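PDB 4H1X: phosphate-binding protein pstS 2 from Streptococcus pneumoniae, which probably binds inorganic phosphate outside the cell membrane and delivers it to the PstSACB ABC transporter for import. Local coordinates for residues G156-G162 with T185-N191; G9-V13 with L258-D262; E84-V88 with E99-Q103; T54-L58 with G69-S75. All coordinates share one frame; numbering follows the deposited sequence. Where two conformers were deposited one is given.

Interaction 1 of 4, residues G156-G162 with T185-N191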
# COMPACT_ATOMS: atom_id res chain seq x y z
N GLY A 156 -4.92 29.15 1.08
CA GLY A 156 -4.08 28.76 2.19
C GLY A 156 -3.17 27.62 1.79
O GLY A 156 -3.17 27.21 0.63
N LYS A 157 -2.41 27.14 2.76
CA LYS A 157 -1.44 26.07 2.54
C LYS A 157 -1.74 24.89 3.45
O LYS A 157 -2.11 25.06 4.61
CB LYS A 157 -0.00 26.57 2.76
CG LYS A 157 1.10 25.53 2.47
CD LYS A 157 2.42 25.86 3.17
CE LYS A 157 3.00 24.67 3.91
NZ LYS A 157 2.53 24.60 5.32
N LEU A 158 -1.52 23.68 2.92
CA LEU A 158 -1.66 22.44 3.65
C LEU A 158 -0.37 21.69 3.59
O LEU A 158 0.29 21.66 2.53
CB LEU A 158 -2.77 21.55 3.07
CG LEU A 158 -4.17 21.89 3.50
CD1 LEU A 158 -5.15 21.02 2.75
CD2 LEU A 158 -4.34 21.71 5.01
N SER A 159 0.01 21.10 4.72
CA SER A 159 1.20 20.25 4.79
C SER A 159 0.75 18.84 5.10
O SER A 159 0.09 18.60 6.13
CB SER A 159 2.18 20.76 5.84
OG SER A 159 3.28 19.87 5.93
N VAL A 160 1.06 17.91 4.20
CA VAL A 160 0.67 16.49 4.33
C VAL A 160 1.98 15.69 4.41
O VAL A 160 2.83 15.83 3.54
CB VAL A 160 -0.28 16.01 3.20
CG1 VAL A 160 -0.72 14.58 3.48
CG2 VAL A 160 -1.51 16.93 3.07
N VAL A 161 2.19 14.95 5.51
CA VAL A 161 3.47 14.30 5.75
C VAL A 161 3.34 12.84 6.10
O VAL A 161 2.47 12.50 6.89
CB VAL A 161 4.18 15.04 6.93
CG1 VAL A 161 5.49 14.36 7.33
CG2 VAL A 161 4.40 16.54 6.62
N GLY A 162 4.28 12.01 5.62
CA GLY A 162 4.29 10.62 6.07
C GLY A 162 4.77 9.57 5.12
O GLY A 162 5.67 9.80 4.30
N THR A 185 -2.35 25.72 -1.76
CA THR A 185 -1.11 25.01 -2.06
C THR A 185 -1.02 23.79 -1.14
O THR A 185 -1.36 23.89 0.04
CB THR A 185 0.12 25.92 -1.98
OG1 THR A 185 0.19 26.51 -0.70
CG2 THR A 185 0.12 27.00 -3.03
N ILE A 186 -0.62 22.65 -1.67
CA ILE A 186 -0.52 21.44 -0.85
C ILE A 186 0.90 20.91 -1.00
O ILE A 186 1.30 20.56 -2.10
CB ILE A 186 -1.60 20.36 -1.20
CG1 ILE A 186 -3.06 20.89 -0.96
CG2 ILE A 186 -1.33 19.09 -0.37
CD1 ILE A 186 -4.22 19.97 -1.49
N ASP A 187 1.67 20.87 0.10
CA ASP A 187 3.01 20.31 0.16
C ASP A 187 2.90 18.88 0.69
O ASP A 187 2.24 18.65 1.72
CB ASP A 187 3.92 21.11 1.11
CG ASP A 187 4.39 22.49 0.66
OD1 ASP A 187 3.97 22.94 -0.42
OD2 ASP A 187 5.17 23.11 1.40
N ILE A 188 3.51 17.93 0.01
CA ILE A 188 3.45 16.56 0.46
C ILE A 188 4.87 16.11 0.77
O ILE A 188 5.70 16.07 -0.14
CB ILE A 188 2.76 15.66 -0.59
CG1 ILE A 188 1.31 16.13 -0.86
CG2 ILE A 188 2.83 14.18 -0.14
CD1 ILE A 188 0.66 15.65 -2.14
N THR A 189 5.12 15.75 2.03
CA THR A 189 6.44 15.31 2.44
C THR A 189 6.44 13.82 2.67
O THR A 189 5.67 13.33 3.50
CB THR A 189 6.88 16.07 3.70
OG1 THR A 189 6.93 17.46 3.42
CG2 THR A 189 8.24 15.60 4.22
N SER A 190 7.31 13.12 1.93
CA SER A 190 7.47 11.68 2.07
C SER A 190 8.63 11.40 3.01
O SER A 190 9.75 11.87 2.75
CB SER A 190 7.76 11.04 0.72
OG SER A 190 6.71 11.28 -0.20
N ASN A 191 8.38 10.66 4.08
CA ASN A 191 9.46 10.26 4.99
C ASN A 191 9.13 8.85 5.53
O ASN A 191 9.79 7.88 5.14
CB ASN A 191 9.74 11.31 6.08
CG ASN A 191 8.55 12.01 6.69
OD1 ASN A 191 7.44 11.47 6.76
ND2 ASN A 191 8.77 13.21 7.19
O HOH W 1 4.77 19.04 3.83

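Interaction 2 of 4, residues G9-V13 with L258-D262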
# COMPACT_ATOMS: atom_id res chain seq x y z
N GLY A 9 11.31 -27.13 -11.24
CA GLY A 9 12.61 -26.47 -11.21
C GLY A 9 12.81 -25.54 -10.02
O GLY A 9 11.93 -25.46 -9.16
N THR A 10 13.97 -24.84 -9.99
CA THR A 10 14.41 -23.90 -8.95
C THR A 10 13.59 -22.60 -8.97
O THR A 10 13.55 -21.91 -10.00
CB THR A 10 15.90 -23.60 -9.13
OG1 THR A 10 16.61 -24.84 -9.25
CG2 THR A 10 16.49 -22.75 -8.00
N ILE A 11 13.00 -22.22 -7.83
CA ILE A 11 12.19 -20.99 -7.75
C ILE A 11 13.11 -19.75 -7.82
O ILE A 11 14.10 -19.67 -7.08
CB ILE A 11 11.31 -20.97 -6.46
CG1 ILE A 11 10.34 -22.18 -6.41
CG2 ILE A 11 10.52 -19.65 -6.34
CD1 ILE A 11 9.61 -22.33 -5.08
N GLU A 12 12.78 -18.81 -8.72
CA GLU A 12 13.53 -17.56 -8.87
C GLU A 12 12.72 -16.48 -8.14
O GLU A 12 11.70 -16.02 -8.64
CB GLU A 12 13.78 -17.21 -10.35
CG GLU A 12 14.73 -16.04 -10.55
CD GLU A 12 14.71 -15.36 -11.91
OE1 GLU A 12 14.29 -15.99 -12.91
OE2 GLU A 12 15.16 -14.19 -11.98
N VAL A 13 13.15 -16.14 -6.92
CA VAL A 13 12.45 -15.15 -6.11
C VAL A 13 12.81 -13.75 -6.61
O VAL A 13 13.99 -13.39 -6.68
CB VAL A 13 12.78 -15.34 -4.60
CG1 VAL A 13 12.13 -14.27 -3.74
CG2 VAL A 13 12.38 -16.76 -4.11
N LEU A 258 11.88 -22.87 0.90
CA LEU A 258 11.23 -23.75 -0.07
C LEU A 258 11.70 -23.25 -1.42
O LEU A 258 11.39 -22.11 -1.80
CB LEU A 258 9.71 -23.59 0.15
CG LEU A 258 8.78 -24.61 -0.49
CD1 LEU A 258 7.42 -24.58 0.20
CD2 LEU A 258 8.60 -24.34 -1.99
N THR A 259 12.52 -24.06 -2.12
CA THR A 259 13.22 -23.58 -3.32
C THR A 259 12.87 -24.27 -4.64
O THR A 259 13.46 -23.92 -5.66
CB THR A 259 14.73 -23.73 -3.10
OG1 THR A 259 15.03 -25.11 -2.93
CG2 THR A 259 15.23 -22.95 -1.88
N THR A 260 11.98 -25.27 -4.63
CA THR A 260 11.61 -25.94 -5.88
C THR A 260 10.11 -25.93 -6.05
O THR A 260 9.38 -26.05 -5.08
CB THR A 260 12.18 -27.36 -5.95
OG1 THR A 260 11.84 -28.04 -4.75
CG2 THR A 260 13.69 -27.37 -6.16
N TRP A 261 9.65 -25.79 -7.31
CA TRP A 261 8.22 -25.71 -7.61
C TRP A 261 7.45 -26.99 -7.33
O TRP A 261 6.27 -26.90 -6.97
CB TRP A 261 8.00 -25.26 -9.07
CG TRP A 261 8.18 -23.78 -9.20
CD1 TRP A 261 9.22 -23.13 -9.80
CD2 TRP A 261 7.34 -22.78 -8.63
NE1 TRP A 261 9.04 -21.77 -9.68
CE2 TRP A 261 7.90 -21.52 -8.97
CE3 TRP A 261 6.15 -22.81 -7.89
CZ2 TRP A 261 7.33 -20.32 -8.56
CZ3 TRP A 261 5.57 -21.61 -7.50
CH2 TRP A 261 6.18 -20.38 -7.81
N ASP A 262 8.10 -28.17 -7.43
CA ASP A 262 7.43 -29.46 -7.16
C ASP A 262 6.89 -29.55 -5.71
O ASP A 262 5.99 -30.34 -5.46
CB ASP A 262 8.35 -30.65 -7.50
CG ASP A 262 9.56 -30.86 -6.61
OD1 ASP A 262 10.07 -29.87 -6.07
OD2 ASP A 262 10.02 -32.02 -6.51

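Interaction 3 of 4, residues E84-V88 with E99-Q103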
# COMPACT_ATOMS: atom_id res chain seq x y z
N GLU A 84 -3.56 -17.71 -5.61
CA GLU A 84 -4.54 -17.59 -4.54
C GLU A 84 -3.75 -17.77 -3.23
O GLU A 84 -2.77 -18.53 -3.22
CB GLU A 84 -5.66 -18.64 -4.72
CG GLU A 84 -6.48 -18.38 -5.98
CD GLU A 84 -7.68 -19.29 -6.17
OE1 GLU A 84 -7.79 -20.31 -5.45
OE2 GLU A 84 -8.50 -18.99 -7.06
N ILE A 85 -4.13 -17.06 -2.16
CA ILE A 85 -3.43 -17.21 -0.87
C ILE A 85 -4.45 -17.73 0.13
O ILE A 85 -5.50 -17.10 0.34
CB ILE A 85 -2.72 -15.91 -0.42
CG1 ILE A 85 -1.49 -15.63 -1.30
CG2 ILE A 85 -2.28 -16.01 1.05
CD1 ILE A 85 -1.72 -14.73 -2.37
N ASP A 86 -4.16 -18.91 0.71
CA ASP A 86 -5.07 -19.61 1.64
C ASP A 86 -6.40 -19.90 0.94
O ASP A 86 -7.47 -19.74 1.53
CB ASP A 86 -5.31 -18.79 2.93
CG ASP A 86 -4.12 -18.52 3.83
OD1 ASP A 86 -3.25 -19.41 3.96
OD2 ASP A 86 -4.12 -17.45 4.49
N GLY A 87 -6.31 -20.28 -0.34
CA GLY A 87 -7.46 -20.57 -1.19
C GLY A 87 -8.32 -19.38 -1.58
O GLY A 87 -9.38 -19.58 -2.20
N VAL A 88 -7.88 -18.12 -1.25
CA VAL A 88 -8.60 -16.86 -1.54
C VAL A 88 -7.98 -16.13 -2.75
O VAL A 88 -6.79 -15.79 -2.74
CB VAL A 88 -8.65 -15.90 -0.31
CG1 VAL A 88 -9.41 -14.61 -0.61
CG2 VAL A 88 -9.23 -16.59 0.93
N GLU A 99 -11.17 -11.24 3.52
CA GLU A 99 -10.80 -12.64 3.26
C GLU A 99 -9.37 -12.74 2.73
O GLU A 99 -8.66 -13.71 3.04
CB GLU A 99 -11.73 -13.27 2.23
CG GLU A 99 -13.08 -13.75 2.72
CD GLU A 99 -13.77 -14.49 1.60
OE1 GLU A 99 -14.49 -13.83 0.81
OE2 GLU A 99 -13.49 -15.70 1.42
N TYR A 100 -8.97 -11.77 1.89
CA TYR A 100 -7.64 -11.76 1.28
C TYR A 100 -6.65 -11.09 2.26
O TYR A 100 -6.82 -9.92 2.60
CB TYR A 100 -7.68 -11.08 -0.09
CG TYR A 100 -6.37 -11.21 -0.81
CD1 TYR A 100 -6.01 -12.40 -1.43
CD2 TYR A 100 -5.47 -10.15 -0.85
CE1 TYR A 100 -4.79 -12.54 -2.08
CE2 TYR A 100 -4.25 -10.26 -1.53
CZ TYR A 100 -3.91 -11.46 -2.13
OH TYR A 100 -2.71 -11.56 -2.80
N PRO A 101 -5.64 -11.83 2.76
CA PRO A 101 -4.79 -11.30 3.85
C PRO A 101 -3.64 -10.36 3.48
O PRO A 101 -3.21 -9.61 4.36
CB PRO A 101 -4.24 -12.58 4.49
CG PRO A 101 -4.16 -13.54 3.38
CD PRO A 101 -5.31 -13.25 2.46
N LEU A 102 -3.14 -10.39 2.23
CA LEU A 102 -2.04 -9.51 1.82
C LEU A 102 -2.58 -8.17 1.41
O LEU A 102 -2.84 -7.91 0.23
CB LEU A 102 -1.20 -10.10 0.69
CG LEU A 102 -0.63 -11.49 0.91
CD1 LEU A 102 -0.10 -12.03 -0.38
CD2 LEU A 102 0.46 -11.48 1.97
N GLN A 103 -2.83 -7.33 2.41
CA GLN A 103 -3.37 -6.00 2.19
C GLN A 103 -3.00 -5.12 3.35
O GLN A 103 -2.69 -5.60 4.45
CB GLN A 103 -4.91 -6.05 2.04
CG GLN A 103 -5.63 -6.59 3.29
CD GLN A 103 -7.11 -6.33 3.26
OE1 GLN A 103 -7.58 -5.20 3.46
NE2 GLN A 103 -7.87 -7.37 2.96

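Interaction 4 of 4, residues T54-L58 with G69-S75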
# COMPACT_ATOMS: atom_id res chain seq x y z
N THR A 54 7.24 -1.87 -9.97
CA THR A 54 6.13 -2.77 -10.28
C THR A 54 6.31 -3.31 -11.71
O THR A 54 6.18 -4.52 -11.90
CB THR A 54 4.79 -2.03 -10.11
OG1 THR A 54 4.78 -1.38 -8.84
CG2 THR A 54 3.62 -2.97 -10.20
N GLU A 55 6.64 -2.42 -12.69
CA GLU A 55 6.85 -2.78 -14.10
C GLU A 55 8.00 -3.80 -14.23
O GLU A 55 7.93 -4.73 -15.03
CB GLU A 55 7.15 -1.52 -14.93
CG GLU A 55 5.99 -0.52 -15.06
CD GLU A 55 5.47 0.16 -13.81
OE1 GLU A 55 6.28 0.51 -12.92
OE2 GLU A 55 4.24 0.35 -13.72
N GLY A 56 9.05 -3.57 -13.43
CA GLY A 56 10.23 -4.42 -13.43
C GLY A 56 9.91 -5.81 -12.92
O GLY A 56 10.35 -6.80 -13.51
N VAL A 57 9.07 -5.89 -11.85
CA VAL A 57 8.63 -7.19 -11.29
C VAL A 57 7.81 -7.91 -12.37
O VAL A 57 8.13 -9.05 -12.69
CB VAL A 57 7.87 -7.10 -9.93
CG1 VAL A 57 7.37 -8.49 -9.50
CG2 VAL A 57 8.78 -6.55 -8.84
N LEU A 58 6.82 -7.22 -12.97
CA LEU A 58 5.96 -7.78 -14.04
C LEU A 58 6.79 -8.34 -15.19
O LEU A 58 6.56 -9.48 -15.60
CB LEU A 58 4.97 -6.75 -14.59
CG LEU A 58 3.81 -6.40 -13.66
CD1 LEU A 58 3.05 -5.20 -14.17
CD2 LEU A 58 2.89 -7.57 -13.47
N GLY A 69 7.05 -13.14 -7.76
CA GLY A 69 7.26 -11.79 -7.25
C GLY A 69 5.98 -11.25 -6.63
O GLY A 69 4.97 -11.96 -6.56
N TYR A 70 6.04 -10.00 -6.15
CA TYR A 70 4.85 -9.39 -5.56
C TYR A 70 4.69 -7.98 -6.13
O TYR A 70 5.68 -7.28 -6.37
CB TYR A 70 4.88 -9.37 -4.02
CG TYR A 70 6.19 -8.83 -3.46
CD1 TYR A 70 6.41 -7.46 -3.35
CD2 TYR A 70 7.19 -9.69 -3.03
CE1 TYR A 70 7.63 -6.96 -2.88
CE2 TYR A 70 8.41 -9.20 -2.56
CZ TYR A 70 8.61 -7.84 -2.46
OH TYR A 70 9.82 -7.38 -1.99
N ILE A 71 3.44 -7.59 -6.37
CA ILE A 71 3.10 -6.26 -6.91
C ILE A 71 1.84 -5.73 -6.24
O ILE A 71 1.03 -6.51 -5.70
CB ILE A 71 2.85 -6.33 -8.46
CG1 ILE A 71 1.64 -7.27 -8.80
CG2 ILE A 71 4.13 -6.70 -9.28
CD1 ILE A 71 1.19 -7.39 -10.26
N SER A 72 1.63 -4.41 -6.36
CA SER A 72 0.39 -3.78 -5.94
C SER A 72 -0.74 -4.44 -6.74
O SER A 72 -0.60 -4.62 -7.96
CB SER A 72 0.46 -2.28 -6.20
OG SER A 72 1.49 -1.66 -5.45
N LEU A 73 -1.83 -4.86 -6.08
CA LEU A 73 -2.95 -5.56 -6.73
C LEU A 73 -3.52 -4.79 -7.95
O LEU A 73 -3.82 -5.42 -8.95
CB LEU A 73 -4.06 -5.84 -5.73
CG LEU A 73 -5.29 -6.61 -6.23
CD1 LEU A 73 -4.89 -7.98 -6.85
CD2 LEU A 73 -6.28 -6.81 -5.11
N GLY A 74 -3.63 -3.47 -7.86
CA GLY A 74 -4.15 -2.64 -8.95
C GLY A 74 -3.31 -2.67 -10.22
O GLY A 74 -3.79 -2.25 -11.29
N SER A 75 -2.07 -3.14 -10.12
CA SER A 75 -1.14 -3.23 -11.25
C SER A 75 -1.13 -4.60 -11.94
O SER A 75 -0.38 -4.78 -12.89
CB SER A 75 0.27 -2.90 -10.78
OG SER A 75 0.34 -1.57 -10.30
O HOH W 2 3.93 -2.90 -6.78

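Interaction 1 of 4, residues G156-G162 with T185-N191
V160 and I186 lie side by side and point the same way, the methyl CG2 of V160 meeting CG2 of I186 at 4.1 Å. They belong to two parallel strands, 156-162 and 185-190, in direct register from K157 beside T185 to G162 beside S190. Seven backbone bonds zip them together; the shortest runs from T189 N to V160 O at 2.7 Å, while the last, from N191 N to G162 O, reaches its acceptor tilted 31° from the carbonyl plane as the second chain leaves the strand. Branched, apolar L158, V160, I186 and I188 suit the face turned to the helices.

The other face is more polar. V161 sets its CG2 alongside T189 CB at 3.9 Å, and its CG1, anti to the backbone N (chi1 175°), reaches the amide of N191. At the far end K157, in one of two conformers, crosses D187, and any attraction between their charges is doubtful. A water joins S159 OG to T189 OG1, 2.7 Å from each, and gives a weak bond to D187 O. G162 has backbone angles that would press a side chain against the preceding carbonyl oxygen, which explains its glycine.

Helix 164-180 links the two strands in a beta-alpha-beta crossover, with M170 touching V160 and I188, and Y177 against I186. F121 of helix 116-126 touches L158 and I186, and strand 207-210 pairs with the other edge of strand 156-162, away from 185-190, through S159 and V161.

Interaction 2 of 4, residues G9-V13 with L258-D262
Two backbone hydrogen bonds straddle the bridge between T10 and T260: I11 N reaches T259 O at 2.8 Å from above the carbonyl plane, and W261 N meets G9 O at 3.0 Å. This single beta bridge ties the N-terminal lead-in to strand 12-16, an element of the periplasmic-binding-protein fold, to the loop that follows helix 247-254, so the first modelled residues lie against some near the last.

I11 fills the join: it points toward the loop and is buried, as befits a branched aliphatic residue, and its outer methyl CD1 packs on L258 CD2 at 3.8 Å. With CG1 anti to the carbonyl carbon (chi1 -59°), the side chain crosses the indole of W261 at about a right angle, while CG2 reaches CZ2 on the six-membered ring. A tryptophan serves well here because its broad face covers the isoleucine while NE1 bonds to N66 O. T260 points away from the strand lead-in, although its CB still touches G9 O, and its hydroxyl OG1 donates to D262 OD1 at 2.9 Å. The CH-pi contact lies almost on the ring normal, I11 CG1 standing 3.5 Å from the centroid of the five-membered ring of W261 and 9° off that normal.

Interaction 3 of 4, residues E84-V88 with E99-Q103
Apolar contacts carry the meeting of I85 and V88 with Y100, P101 and L102. I85 and L102 each have two conformers; in those described, I85 CD1 touches L102 CD1 at 3.7 Å, the side chains crossing at about a right angle, and comes to 3.8 Å from CE1 of Y100, whose ring it approaches obliquely. The second branch of I85, CG2, rests on the ring carbon CG of P101 at 3.9 Å. A branched isoleucine is well matched to meeting three neighbours in different directions. V88 adds its CG1 against Y100 CB at 4.0 Å and its CG2 against the carbonyl oxygen of E99. The carbonyl oxygen of V88 lies at the edge of the Y100 ring, in its plane, 3.7 Å from CD1.

No hydrogen bond crosses between the two segments. Within the first, I85 and V88 bracket a type I' turn, exchanging backbone bonds in both directions, and G87 occupies one of its positive-phi positions, where the absence of a side chain is an advantage. In the other, Q103 folds back so that NE2 donates to Y100 O at 2.8 Å, almost straight (175°), and also bonds V95 O of helix 92-96, while L102 centres an inverse gamma turn.

A chi1 of -172° carries the Y100 ring past V88 and I85, so that OH bonds to I232 O in strand 223-236. M247, at the start of helix 247-254, touches I85, P101 and L102 and donates its backbone N-H to D86 OD1, and helix 92-96 lies against V88 and Y100 through T94.

Interaction 4 of 4, residues T54-L58 with G69-S75
T54 lays its methyl CG2 over S75 and I71, 3.4 Å from S75 CB, tighter than usual for two carbons, and 3.9 Å from I71 CB. The torsion that turns CG2 to this side (anti to the backbone N, with chi1 at -50°) sends the hydroxyl the other way, where OG1 meets a water at 2.7 Å. The same water accepts a bond from S72 N, so threonine serves both a methyl contact and a polar one from a single position. One turn further along the helix, V57 points at the strand and crosses I71 obliquely, its CG1 3.7 Å from CG2 of I71 and also close to the carbonyl oxygen of Y70.

Helix 54-63 and strand 67-72 are successive elements of a periplasmic-binding-protein lobe, the helix packing on one face of the sheet. The short axes of helix segment 54-58 and strand segment 69-72 approach to 8.3 Å, and their N-to-C directions make 140°. I71 is the chief side chain on the strand: it fits between V57 and L58, its CD1 meeting L58 CD2 at 3.6 Å with the two side chains at about a right angle. G69 is a glycine for a plain reason, since a beta carbon there would run into V57 CG1.

Y70 points to the opposite side of the strand, where it stacks on F26 and its OH accepts a hydrogen bond from R16 N. The side chain of T54 is about 3 Å from a bound citrate, probably from the crystallisation liquor. L58 CD1 rests 3.7 Å from S75 O.

In the fold
All four contacts reach one mixed beta sheet. Along the chain interaction 4 closes first, then interaction 3, then interaction 1, all inside the long loop closed by interaction 2, whose two segments come from near the two chain ends. Interactions 3 and 4 are neighbours, with centres about 16 Å apart and nearest atoms about 5 Å apart; strands 67-72 and 81-85 follow each other in sequence. Interaction 2 lies about 20 Å, centre to centre, from interaction 4, and their strands 12-16 and 67-72 are adjacent. Interaction 1 stands apart, its centre about 44 Å from that of interaction 2 and across the chain's centre, consistent with the two-lobed build of binding proteins.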